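Local coordinates for hypothetical protein PA2218 (Pseudomonas aeruginosa, PDB 2HDW) that is of unknown function but has the alpha/beta hydrolase fold and probably acts as a hydrolase, at residues I173-I178 with K196-S201; I150-F155 with G182-N187; N250-G255 with D262-Y267; G106-Q111 with G272-A277; G140-V145 with G241-Q246. One frame throughout, in Å; residues are numbered along the deposited sequence.

Contact 1: residues I173-I178 with K196-S201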
# COMPACT_ATOMS: atom_id res chain seq x y z
N ILE A 173 -15.50 -4.12 -8.62
CA ILE A 173 -14.30 -4.06 -7.78
C ILE A 173 -13.43 -2.83 -8.05
O ILE A 173 -13.17 -2.48 -9.20
CB ILE A 173 -13.40 -5.31 -7.98
CG1 ILE A 173 -14.21 -6.59 -7.78
CG2 ILE A 173 -12.21 -5.26 -7.02
CD1 ILE A 173 -14.80 -6.73 -6.42
N GLY A 174 -13.00 -2.20 -6.97
CA GLY A 174 -12.13 -1.05 -7.06
C GLY A 174 -10.96 -1.27 -6.12
O GLY A 174 -10.95 -2.24 -5.35
N VAL A 175 -9.96 -0.39 -6.18
CA VAL A 175 -8.82 -0.51 -5.29
C VAL A 175 -8.36 0.84 -4.77
O VAL A 175 -8.56 1.86 -5.43
CB VAL A 175 -7.60 -1.19 -5.96
CG1 VAL A 175 -7.91 -2.63 -6.30
CG2 VAL A 175 -7.20 -0.41 -7.20
N ILE A 176 -7.77 0.84 -3.58
CA ILE A 176 -7.23 2.06 -3.00
C ILE A 176 -5.76 1.80 -2.66
O ILE A 176 -5.44 0.84 -1.95
CB ILE A 176 -7.97 2.49 -1.71
CG1 ILE A 176 -9.42 2.86 -2.01
CG2 ILE A 176 -7.26 3.71 -1.09
CD1 ILE A 176 -10.26 3.10 -0.76
N GLY A 177 -4.87 2.64 -3.18
CA GLY A 177 -3.45 2.49 -2.92
C GLY A 177 -2.98 3.65 -2.05
O GLY A 177 -3.07 4.81 -2.45
N ILE A 178 -2.48 3.32 -0.86
CA ILE A 178 -2.01 4.32 0.09
C ILE A 178 -0.48 4.43 0.10
O ILE A 178 0.22 3.42 0.06
CB ILE A 178 -2.45 3.98 1.54
CG1 ILE A 178 -3.95 3.66 1.58
CG2 ILE A 178 -2.13 5.15 2.46
CD1 ILE A 178 -4.40 3.04 2.89
N LYS A 196 -12.31 -1.84 -11.81
CA LYS A 196 -13.10 -0.78 -12.44
C LYS A 196 -12.72 0.68 -12.17
O LYS A 196 -13.00 1.54 -13.00
CB LYS A 196 -14.58 -0.97 -12.08
CG LYS A 196 -15.17 -2.30 -12.53
CD LYS A 196 -15.00 -2.51 -14.03
CE LYS A 196 -15.96 -3.57 -14.55
NZ LYS A 196 -15.81 -4.86 -13.85
N ALA A 197 -12.12 0.95 -11.03
CA ALA A 197 -11.74 2.31 -10.68
C ALA A 197 -10.63 2.24 -9.65
O ALA A 197 -10.48 1.23 -8.97
CB ALA A 197 -12.94 3.07 -10.11
N VAL A 198 -9.87 3.33 -9.52
CA VAL A 198 -8.75 3.36 -8.59
C VAL A 198 -8.54 4.73 -7.95
O VAL A 198 -8.62 5.77 -8.61
CB VAL A 198 -7.42 2.95 -9.30
CG1 VAL A 198 -7.13 3.92 -10.45
CG2 VAL A 198 -6.27 2.95 -8.30
N VAL A 199 -8.28 4.71 -6.64
CA VAL A 199 -8.01 5.90 -5.85
C VAL A 199 -6.64 5.71 -5.21
O VAL A 199 -6.31 4.61 -4.79
CB VAL A 199 -9.02 6.06 -4.69
CG1 VAL A 199 -8.48 7.06 -3.65
CG2 VAL A 199 -10.36 6.54 -5.21
N THR A 200 -5.84 6.77 -5.15
CA THR A 200 -4.55 6.69 -4.49
C THR A 200 -4.58 7.75 -3.40
O THR A 200 -5.19 8.81 -3.57
CB THR A 200 -3.36 7.00 -5.45
OG1 THR A 200 -3.51 8.31 -6.01
CG2 THR A 200 -3.28 5.96 -6.55
N SER A 201 -3.95 7.47 -2.27
CA SER A 201 -3.92 8.43 -1.17
C SER A 201 -2.48 8.74 -0.77
O SER A 201 -1.72 7.83 -0.45
CB SER A 201 -4.70 7.87 0.03
OG SER A 201 -4.87 8.87 1.03

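Contact 2: residues I150-F155 with G182-N187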
# COMPACT_ATOMS: atom_id res chain seq x y z
N ILE A 150 6.41 -8.28 -7.87
CA ILE A 150 5.68 -9.12 -6.93
C ILE A 150 4.61 -8.35 -6.16
O ILE A 150 3.51 -8.85 -5.94
CB ILE A 150 6.64 -9.79 -5.92
CG1 ILE A 150 7.62 -10.71 -6.66
CG2 ILE A 150 5.85 -10.59 -4.88
CD1 ILE A 150 8.64 -11.40 -5.75
N ASN A 151 4.93 -7.12 -5.76
CA ASN A 151 3.97 -6.33 -5.01
C ASN A 151 2.80 -5.91 -5.90
O ASN A 151 1.65 -5.85 -5.44
CB ASN A 151 4.67 -5.12 -4.37
CG ASN A 151 5.53 -5.52 -3.18
OD1 ASN A 151 5.30 -6.56 -2.56
ND2 ASN A 151 6.52 -4.70 -2.86
N THR A 152 3.07 -5.62 -7.16
CA THR A 152 1.98 -5.26 -8.06
C THR A 152 1.08 -6.50 -8.15
O THR A 152 -0.15 -6.39 -8.11
CB THR A 152 2.52 -4.87 -9.46
OG1 THR A 152 3.21 -3.62 -9.36
CG2 THR A 152 1.38 -4.75 -10.46
N GLU A 153 1.69 -7.68 -8.24
CA GLU A 153 0.94 -8.93 -8.29
C GLU A 153 0.09 -9.14 -7.03
O GLU A 153 -1.05 -9.62 -7.11
CB GLU A 153 1.92 -10.11 -8.48
CG GLU A 153 1.35 -11.50 -8.17
CD GLU A 153 0.08 -11.83 -8.94
OE1 GLU A 153 -0.08 -11.37 -10.09
OE2 GLU A 153 -0.77 -12.57 -8.39
N ASP A 154 0.62 -8.77 -5.87
CA ASP A 154 -0.12 -8.93 -4.61
C ASP A 154 -1.50 -8.28 -4.68
O ASP A 154 -2.49 -8.82 -4.19
CB ASP A 154 0.64 -8.30 -3.44
CG ASP A 154 1.87 -9.08 -3.02
OD1 ASP A 154 1.90 -10.32 -3.22
OD2 ASP A 154 2.80 -8.47 -2.47
N PHE A 155 -1.57 -7.11 -5.30
CA PHE A 155 -2.83 -6.40 -5.43
C PHE A 155 -3.85 -7.21 -6.23
O PHE A 155 -5.01 -7.30 -5.85
CB PHE A 155 -2.61 -5.04 -6.09
CG PHE A 155 -2.98 -3.87 -5.22
CD1 PHE A 155 -2.13 -2.77 -5.11
CD2 PHE A 155 -4.20 -3.86 -4.54
CE1 PHE A 155 -2.49 -1.67 -4.33
CE2 PHE A 155 -4.56 -2.76 -3.75
CZ PHE A 155 -3.71 -1.67 -3.65
N GLY A 182 0.26 3.37 -3.53
CA GLY A 182 -0.55 4.17 -4.44
C GLY A 182 0.05 3.92 -5.82
O GLY A 182 -0.66 3.79 -6.80
N GLY A 183 1.38 3.85 -5.87
CA GLY A 183 2.04 3.60 -7.14
C GLY A 183 1.77 2.19 -7.62
O GLY A 183 1.54 1.96 -8.81
N MET A 184 1.78 1.23 -6.69
CA MET A 184 1.52 -0.16 -7.04
C MET A 184 0.06 -0.35 -7.49
O MET A 184 -0.21 -1.17 -8.37
CB MET A 184 1.81 -1.08 -5.84
CG MET A 184 3.06 -1.98 -5.98
SD MET A 184 4.68 -1.13 -5.88
CE MET A 184 4.83 -0.92 -4.09
N ALA A 185 -0.86 0.40 -6.90
CA ALA A 185 -2.27 0.29 -7.27
C ALA A 185 -2.47 0.73 -8.72
O ALA A 185 -3.13 0.04 -9.50
CB ALA A 185 -3.14 1.15 -6.34
N LEU A 186 -1.89 1.87 -9.09
CA LEU A 186 -2.02 2.36 -10.47
C LEU A 186 -1.36 1.38 -11.42
O LEU A 186 -1.86 1.13 -12.52
CB LEU A 186 -1.35 3.74 -10.60
CG LEU A 186 -2.02 4.86 -9.80
CD1 LEU A 186 -1.13 6.10 -9.80
CD2 LEU A 186 -3.38 5.17 -10.41
N ASN A 187 -0.24 0.80 -10.99
CA ASN A 187 0.49 -0.17 -11.80
C ASN A 187 -0.36 -1.41 -12.05
O ASN A 187 -0.40 -1.93 -13.17
CB ASN A 187 1.79 -0.58 -11.10
CG ASN A 187 2.83 -1.13 -12.06
OD1 ASN A 187 3.42 -2.19 -11.82
ND2 ASN A 187 3.07 -0.41 -13.15

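Contact 3: residues N250-G255 with D262-Y267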
# COMPACT_ATOMS: atom_id res chain seq x y z
N ASN A 250 12.70 4.47 11.01
CA ASN A 250 12.06 5.55 11.75
C ASN A 250 12.54 5.81 13.18
O ASN A 250 11.74 6.05 14.08
CB ASN A 250 10.54 5.34 11.74
CG ASN A 250 9.95 5.51 10.35
OD1 ASN A 250 9.29 4.62 9.83
ND2 ASN A 250 10.21 6.67 9.75
N GLU A 251 13.85 5.76 13.37
CA GLU A 251 14.43 6.05 14.67
C GLU A 251 15.07 7.43 14.50
O GLU A 251 15.89 7.62 13.61
CB GLU A 251 15.48 5.00 15.05
CG GLU A 251 14.92 3.58 15.06
CD GLU A 251 15.59 2.68 16.08
OE1 GLU A 251 16.84 2.61 16.10
OE2 GLU A 251 14.85 2.03 16.86
N LEU A 252 14.69 8.38 15.35
CA LEU A 252 15.21 9.73 15.24
C LEU A 252 16.55 9.93 15.96
O LEU A 252 16.72 9.50 17.09
CB LEU A 252 14.17 10.72 15.75
CG LEU A 252 12.81 10.63 15.04
CD1 LEU A 252 11.82 11.55 15.72
CD2 LEU A 252 12.97 11.00 13.56
N LYS A 253 17.48 10.58 15.27
CA LYS A 253 18.80 10.85 15.82
C LYS A 253 18.96 12.35 16.04
O LYS A 253 19.89 12.80 16.71
CB LYS A 253 19.87 10.35 14.85
CG LYS A 253 19.73 8.87 14.52
CD LYS A 253 20.76 8.40 13.51
CE LYS A 253 20.56 6.93 13.18
NZ LYS A 253 21.54 6.43 12.17
N GLY A 254 18.03 13.11 15.47
CA GLY A 254 18.07 14.56 15.59
C GLY A 254 18.47 15.16 14.26
O GLY A 254 19.29 14.59 13.54
N GLY A 255 17.88 16.29 13.91
CA GLY A 255 18.22 16.94 12.66
C GLY A 255 17.42 16.46 11.46
O GLY A 255 17.64 16.92 10.34
N ASP A 262 7.35 13.18 11.44
CA ASP A 262 5.96 12.78 11.31
C ASP A 262 5.86 11.26 11.21
O ASP A 262 5.02 10.65 11.87
CB ASP A 262 5.33 13.39 10.05
CG ASP A 262 5.09 14.88 10.18
OD1 ASP A 262 5.21 15.43 11.29
OD2 ASP A 262 4.77 15.51 9.14
N TYR A 263 6.70 10.66 10.38
CA TYR A 263 6.70 9.21 10.21
C TYR A 263 6.96 8.52 11.54
O TYR A 263 6.30 7.53 11.88
CB TYR A 263 7.76 8.76 9.20
CG TYR A 263 7.32 8.83 7.75
CD1 TYR A 263 6.08 8.34 7.35
CD2 TYR A 263 8.18 9.31 6.77
CE1 TYR A 263 5.71 8.33 6.00
CE2 TYR A 263 7.83 9.31 5.42
CZ TYR A 263 6.59 8.81 5.04
OH TYR A 263 6.24 8.79 3.71
N HIS A 264 7.93 9.03 12.29
CA HIS A 264 8.25 8.46 13.59
C HIS A 264 7.05 8.56 14.53
O HIS A 264 6.70 7.60 15.20
CB HIS A 264 9.44 9.19 14.22
CG HIS A 264 9.62 8.89 15.68
ND1 HIS A 264 8.79 9.41 16.65
CD2 HIS A 264 10.49 8.07 16.32
CE1 HIS A 264 9.15 8.94 17.83
NE2 HIS A 264 10.17 8.12 17.66
N ASP A 265 6.43 9.73 14.56
CA ASP A 265 5.28 9.93 15.44
C ASP A 265 4.13 8.99 15.14
O ASP A 265 3.30 8.72 16.00
CB ASP A 265 4.81 11.38 15.37
CG ASP A 265 5.81 12.34 15.98
OD1 ASP A 265 6.72 11.87 16.70
OD2 ASP A 265 5.68 13.55 15.75
N TYR A 266 4.09 8.48 13.92
CA TYR A 266 3.03 7.55 13.56
C TYR A 266 3.46 6.11 13.81
O TYR A 266 2.82 5.36 14.55
CB TYR A 266 2.65 7.70 12.08
CG TYR A 266 1.63 6.68 11.64
CD1 TYR A 266 0.28 6.81 12.00
CD2 TYR A 266 2.00 5.56 10.91
CE1 TYR A 266 -0.66 5.84 11.66
CE2 TYR A 266 1.08 4.57 10.57
CZ TYR A 266 -0.25 4.72 10.95
OH TYR A 266 -1.16 3.74 10.62
N TYR A 267 4.57 5.73 13.18
CA TYR A 267 5.09 4.37 13.26
C TYR A 267 5.77 3.96 14.56
O TYR A 267 5.85 2.77 14.87
CB TYR A 267 6.08 4.12 12.11
CG TYR A 267 5.45 4.00 10.74
CD1 TYR A 267 4.63 2.92 10.42
CD2 TYR A 267 5.70 4.96 9.75
CE1 TYR A 267 4.06 2.80 9.14
CE2 TYR A 267 5.14 4.85 8.48
CZ TYR A 267 4.32 3.77 8.18
OH TYR A 267 3.75 3.66 6.93

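Contact 4: residues G106-Q111 with G272-A277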
# COMPACT_ATOMS: atom_id res chain seq x y z
N GLY A 106 5.66 -0.85 3.50
CA GLY A 106 6.42 -1.10 4.71
C GLY A 106 5.52 -1.08 5.93
O GLY A 106 5.98 -1.09 7.07
N ALA A 107 4.21 -1.03 5.68
CA ALA A 107 3.22 -1.02 6.74
C ALA A 107 2.42 -2.31 6.65
O ALA A 107 2.46 -3.00 5.62
CB ALA A 107 2.29 0.18 6.59
N VAL A 108 1.70 -2.65 7.71
CA VAL A 108 0.89 -3.86 7.71
C VAL A 108 -0.59 -3.50 7.79
O VAL A 108 -0.96 -2.36 8.09
CB VAL A 108 1.24 -4.79 8.90
CG1 VAL A 108 2.63 -5.35 8.70
CG2 VAL A 108 1.15 -4.02 10.22
N LYS A 109 -1.44 -4.49 7.51
CA LYS A 109 -2.88 -4.32 7.51
C LYS A 109 -3.49 -3.77 8.80
O LYS A 109 -4.58 -3.22 8.78
CB LYS A 109 -3.56 -5.64 7.15
CG LYS A 109 -3.32 -6.76 8.16
CD LYS A 109 -3.80 -8.10 7.62
CE LYS A 109 -3.72 -9.22 8.66
NZ LYS A 109 -2.36 -9.38 9.25
N GLU A 110 -2.80 -3.94 9.93
CA GLU A 110 -3.34 -3.44 11.19
C GLU A 110 -3.19 -1.92 11.31
O GLU A 110 -3.74 -1.30 12.23
CB GLU A 110 -2.65 -4.12 12.38
CG GLU A 110 -2.92 -5.63 12.50
CD GLU A 110 -2.13 -6.46 11.50
OE1 GLU A 110 -1.22 -5.92 10.83
OE2 GLU A 110 -2.41 -7.68 11.39
N GLN A 111 -2.45 -1.32 10.38
CA GLN A 111 -2.25 0.11 10.40
C GLN A 111 -3.24 0.83 9.47
O GLN A 111 -4.42 0.46 9.43
CB GLN A 111 -0.78 0.42 10.08
CG GLN A 111 0.16 -0.14 11.16
CD GLN A 111 1.63 -0.14 10.77
OE1 GLN A 111 2.00 -0.60 9.69
NE2 GLN A 111 2.48 0.36 11.67
N GLY A 272 0.37 4.72 15.70
CA GLY A 272 0.27 3.76 14.61
C GLY A 272 1.27 2.62 14.66
O GLY A 272 1.43 1.88 13.69
N TYR A 273 1.93 2.46 15.80
CA TYR A 273 2.92 1.41 15.93
C TYR A 273 2.35 -0.01 15.88
O TYR A 273 1.30 -0.30 16.46
CB TYR A 273 3.68 1.56 17.26
CG TYR A 273 4.62 0.42 17.57
CD1 TYR A 273 5.91 0.38 17.03
CD2 TYR A 273 4.21 -0.65 18.37
CE1 TYR A 273 6.77 -0.69 17.28
CE2 TYR A 273 5.05 -1.73 18.62
CZ TYR A 273 6.33 -1.74 18.08
OH TYR A 273 7.17 -2.80 18.32
N HIS A 274 3.03 -0.89 15.15
CA HIS A 274 2.65 -2.29 15.11
C HIS A 274 3.95 -3.07 14.94
O HIS A 274 4.70 -2.84 13.99
CB HIS A 274 1.67 -2.63 13.99
CG HIS A 274 1.09 -3.99 14.14
ND1 HIS A 274 1.82 -5.14 13.91
CD2 HIS A 274 -0.12 -4.40 14.60
CE1 HIS A 274 1.09 -6.20 14.23
NE2 HIS A 274 -0.09 -5.77 14.65
N PRO A 275 4.23 -4.00 15.86
CA PRO A 275 5.44 -4.83 15.86
C PRO A 275 5.84 -5.56 14.58
O PRO A 275 7.03 -5.81 14.37
CB PRO A 275 5.21 -5.78 17.02
CG PRO A 275 3.71 -5.91 17.06
CD PRO A 275 3.26 -4.49 16.86
N ARG A 276 4.88 -5.90 13.73
CA ARG A 276 5.22 -6.62 12.51
C ARG A 276 5.57 -5.73 11.32
O ARG A 276 6.09 -6.21 10.32
CB ARG A 276 4.08 -7.59 12.13
CG ARG A 276 3.88 -8.71 13.14
CD ARG A 276 3.00 -9.83 12.58
NE ARG A 276 1.62 -9.41 12.36
CZ ARG A 276 0.67 -9.44 13.30
NH1 ARG A 276 0.96 -9.86 14.52
NH2 ARG A 276 -0.55 -9.03 13.01
N ALA A 277 5.32 -4.43 11.44
CA ALA A 277 5.60 -3.51 10.34
C ALA A 277 7.08 -3.18 10.16
O ALA A 277 7.81 -2.95 11.13
CB ALA A 277 4.82 -2.21 10.52
O HOH W 1 0.60 -7.98 10.12

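Contact 5: residues G140-V145 with G241-Q246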
# COMPACT_ATOMS: atom_id res chain seq x y z
N GLY A 140 6.32 -16.22 2.84
CA GLY A 140 7.43 -15.72 2.04
C GLY A 140 8.71 -15.60 2.84
O GLY A 140 8.70 -15.17 3.99
N GLN A 141 9.82 -15.98 2.22
CA GLN A 141 11.11 -15.90 2.88
C GLN A 141 12.15 -15.58 1.82
O GLN A 141 12.02 -16.05 0.69
CB GLN A 141 11.50 -17.24 3.50
CG GLN A 141 10.59 -17.80 4.58
CD GLN A 141 10.77 -17.11 5.92
OE1 GLN A 141 11.88 -16.71 6.32
NE2 GLN A 141 9.67 -17.01 6.66
N PRO A 142 13.19 -14.80 2.14
CA PRO A 142 13.45 -14.18 3.44
C PRO A 142 12.35 -13.20 3.81
O PRO A 142 11.65 -12.67 2.95
CB PRO A 142 14.78 -13.45 3.23
CG PRO A 142 15.41 -14.19 2.08
CD PRO A 142 14.23 -14.42 1.17
N ARG A 143 12.21 -12.94 5.11
CA ARG A 143 11.20 -12.00 5.56
C ARG A 143 11.59 -10.58 5.16
O ARG A 143 12.77 -10.25 5.03
CB ARG A 143 11.05 -12.08 7.08
CG ARG A 143 10.60 -13.45 7.57
CD ARG A 143 9.29 -13.85 6.90
NE ARG A 143 8.21 -12.92 7.23
CZ ARG A 143 6.99 -12.98 6.69
NH1 ARG A 143 6.71 -13.92 5.79
NH2 ARG A 143 6.05 -12.12 7.07
N ASN A 144 10.58 -9.75 4.95
CA ASN A 144 10.79 -8.35 4.61
C ASN A 144 11.65 -8.01 3.40
O ASN A 144 12.62 -7.25 3.49
CB ASN A 144 11.33 -7.60 5.83
CG ASN A 144 10.33 -7.58 6.98
OD1 ASN A 144 9.16 -7.95 6.80
ND2 ASN A 144 10.77 -7.13 8.15
N VAL A 145 11.31 -8.60 2.26
CA VAL A 145 11.98 -8.30 1.01
C VAL A 145 10.83 -7.79 0.14
O VAL A 145 9.68 -8.15 0.39
CB VAL A 145 12.65 -9.55 0.38
CG1 VAL A 145 11.62 -10.61 0.08
CG2 VAL A 145 13.40 -9.16 -0.89
N GLY A 241 24.77 -16.89 3.52
CA GLY A 241 23.59 -17.61 3.07
C GLY A 241 22.28 -16.94 3.44
O GLY A 241 21.22 -17.40 3.02
N THR A 242 22.35 -15.86 4.22
CA THR A 242 21.15 -15.13 4.63
C THR A 242 21.38 -13.64 4.42
O THR A 242 22.46 -13.12 4.70
CB THR A 242 20.83 -15.37 6.12
OG1 THR A 242 21.72 -14.61 6.94
CG2 THR A 242 20.99 -16.84 6.48
N PRO A 243 20.36 -12.92 3.95
CA PRO A 243 20.50 -11.48 3.72
C PRO A 243 20.48 -10.65 5.00
O PRO A 243 19.78 -10.97 5.96
CB PRO A 243 19.30 -11.17 2.83
CG PRO A 243 18.24 -12.06 3.42
CD PRO A 243 18.99 -13.37 3.61
N ALA A 244 21.28 -9.58 5.01
CA ALA A 244 21.33 -8.69 6.16
C ALA A 244 20.21 -7.66 6.00
O ALA A 244 19.74 -7.41 4.89
CB ALA A 244 22.68 -7.98 6.21
N TYR A 245 19.78 -7.07 7.12
CA TYR A 245 18.72 -6.07 7.10
C TYR A 245 19.27 -4.67 7.28
O TYR A 245 20.33 -4.49 7.89
CB TYR A 245 17.69 -6.39 8.19
CG TYR A 245 16.83 -7.58 7.84
CD1 TYR A 245 15.80 -7.47 6.90
CD2 TYR A 245 17.11 -8.84 8.36
CE1 TYR A 245 15.08 -8.59 6.48
CE2 TYR A 245 16.40 -9.97 7.95
CZ TYR A 245 15.39 -9.84 7.00
OH TYR A 245 14.71 -10.95 6.57
N GLN A 246 18.57 -3.68 6.74
CA GLN A 246 18.99 -2.30 6.87
C GLN A 246 18.80 -1.89 8.33
O GLN A 246 18.13 -2.58 9.09
CB GLN A 246 18.14 -1.41 5.95
CG GLN A 246 18.10 -1.90 4.51
CD GLN A 246 17.24 -1.03 3.61
OE1 GLN A 246 16.90 -1.42 2.50
NE2 GLN A 246 16.90 0.16 4.09

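Contact 1: residues I173-I178 with K196-S201
Strand 173-178 pairs with strand 197-201 in parallel, from V175 opposite V198 to I178 opposite S201; the strand axes approach to 4.6 Å with 17° between their directions. The ladder starts where K196 N donates to I173 O at 2.8 Å. V175 then works both ways, its N reaching A197 O at a longer 3.3 Å and its O taking V199 N at 3.1 Å. Further on, G177 N meets V199 O at 2.9 Å and G177 O takes S201 N at 2.8 Å. On one face of the sheet the CG2 methyls of V175 and V198 touch at 3.7 Å; the V175 methyl gets there because it lies between the backbone N and the carbonyl carbon, with CG1 at chi1 -66°. L186 and V189 of helix 180-191 close over this face, where G177 has no side chain. On the other face I176 CG1 lies beside V199 CB at 4.2 Å, both side chains pointing the same way, and F362 and F363 of helix 356-366 pack on them. At the ends, K196 NZ forms a salt bridge with E171, and S201 OG hydrogen-bonds to Y116 OH. Joined by helix 180-191, the two strands form a beta-alpha-beta crossover in the central sheet of the alpha/beta hydrolase fold; the sharp turn after I178 is where such enzymes carry the nucleophile elbow.

Contact 2: residues I150-F155 with G182-N187
F155 and M184 lead the side chains with which helix 148-164 meets helix 180-191; the axes of the two short segments cross at -70° and come within 8.7 Å. Apolar contact centres on F155 and M184. The F155 ring meets the second helix at M184 and A185, with CE1 3.5 Å from A185 CB and CD1 4.0 Å from the carbonyl carbon of M184. Its chi1 of -118° lies well off a staggered position, which suggests mild strain. The same ring meets F130 edge-to-face and also touches the ring of W181. M184 points its CB at the first helix, then bends at both chi2 and chi3; its CG rests 3.9 Å from N151 CB and 3.8 Å from T152 OG1. The CA atoms of T152 and M184 are 5.2 Å apart, close for a helix pair.

The polar contact is that of T152 with N187. The two side chains cross at about a right angle, the threonine hydroxyl and CG2 methyl lying against the asparagine carboxamide, while CB of N187 comes 3.8 Å from T152 OG1. T152 OG1 lies anti to its own carbonyl carbon and hydrogen-bonds back to P148 O, one turn earlier in its helix. The chemistry is thus mainly van der Waals: F155, M184 and A185 supply most of the packing between these two helices of the alpha/beta hydrolase core, with T152 and N187, both partly exposed, as the polar pair across it.

Contact 3: residues N250-G255 with D262-Y267
N250 and L252 lie against one side of helix 258-267 in the region between strands 197-201 and 309-314, where alpha/beta hydrolases commonly insert a cap; this loop-on-helix contact probably belongs to such a cap. Apolar contact is led by L252. Its CD1 methyl sits over one face of the H264 imidazole in a CH-pi contact, 3.8 Å from the ring centroid and displaced toward the rim, with the nearest ring atom, CG, at 3.5 Å. L252 CG also approaches CD2 of that ring at 3.7 Å. H264 presents this face with its CG anti to the backbone N, chi1 166°.

A hydrogen bond within the helix helps to set the ring's rotation: H264 ND1 donates to D265 OD1 at 3.2 Å, meeting the carboxylate on its anti side, with the oxygen near the ring plane. The flat group of N250 makes the remaining van der Waals contacts. Its carboxamide lies against Y263 and Y267, within 9° of parallel to the Y267 ring, and its CG is 4.1 Å from Y263 CB. Past this contact the Y263 ring leads on to the interior, where its OH hydrogen-bonds to Y204 OH and the ring meets H344. At the backbone of the loop, N250 O approaches the edge of the imidazole, 3.3 Å from H264 CD2; this carbonyl oxygen is buried here without a hydrogen-bond partner in the model.

Contact 4: residues G106-Q111 with G272-A277
E110 OE2 is gripped by two cations, K109 NZ at 2.7 Å and R276 NH2 at 2.8 Å, which reach it from opposite faces of the carboxylate plane. The lysine comes on the syn side; the arginine approaches from above, 73° out of that plane, though the oxygen lies almost in the plane of the guanidinium. A water completes the bridge, donating to E110 OE1 and accepting from R276 NE. Outside the two segments, K109 NZ also pairs with D131 and E137, while R276 NH2 and H274 NE2 share D57, so the positive charges are probably well balanced. The H274 ring is sandwiched. P275 CD covers one face, and the E110 carboxylate stacks over the other, its plane 27° from the ring and OE1 toward the rim; a bend at chi2 (76°) places CD there, while CB packs 3.4 Å from H274 CD2. H274 CE1 in turn lies over the centre of the R276 guanidinium.

In alpha/beta hydrolases the loop that follows the strand equivalent to 96-102 commonly helps to form the oxyanion hole; here that loop, 106-111, leads into helix 112-122. Q111 anchors it at the N-cap position. Its NE2 donates to G272 O at 2.7 Å, and its OE1 takes V108 N at 2.9 Å, which together fix the carboxamide's rotation. A277 CB touches Q111 OE1 at 3.4 Å, and V108 CG2 lies 4.1 Å from that same methyl.

Contact 5: residues G140-V145 with G241-Q246
P142 and P243 mark the start of the approach and N144 and Y245 its end, their CA atoms 7.6 Å and 8.6 Å apart; the two irregular segments run in roughly the same direction here, too widely spaced for backbone pairing, and side chains bridge the gap. The Y245 hydroxyl makes the hydrogen bond, donating to R143 O at 2.6 Å. It meets that carbonyl at a C=O...O angle of 126°, tilted 32° from the carbonyl plane, while the oxygen itself lies near the plane of the tyrosine ring, at its edge, 3.2 Å from Y245 CE1. N144 adds its CB, 3.9 Å from the same CE1. That residue has left-handed backbone angles, and its backbone hydrogen-bonds to Y134 and T285.

Segment 241-246 follows helix 220-240 in the region inserted between strands 197-201 and 309-314, a usual site for the cap of alpha/beta hydrolases, whereas segment 140-145 belongs to the loop between strand 126-130 and helix 148-164 of the core. The contact thus probably ties cap to core at the surface. A244 and Q246 also form backbone hydrogen bonds, with M286 and W284.

The two proline rings cross obliquely, P142 CB 3.7 Å from P243 CG; the peptide bond before P142 is cis. R143 offers its carbonyl to Y245, but its side chain folds away, bent at chi2 and chi3. Its NH1 donates to G140 O at 3.0 Å and also to S138 O.

Contacts 1 and 2 lie in the core and share helix 180-191: their centres are 10 Å apart, and T200 CG2 packs on G182 O at 3.4 Å while A185 CB touches G177 CA at 3.7 Å. Contacts 3 and 4, with centres 15 Å apart, also touch, as where Y266 OH meets Q111 CB at 3.4 Å; helix 258-267 thus leans on the loop after strand 96-102. Contact 5 adjoins contact 3 in sequence but lies about 23 Å from it, centre to centre. Contact 4 comes within about 7 Å of contacts 1 and 2 at the nearest atoms, between the sheet and the probable cap, a region where hydrolases of this fold usually place the active site.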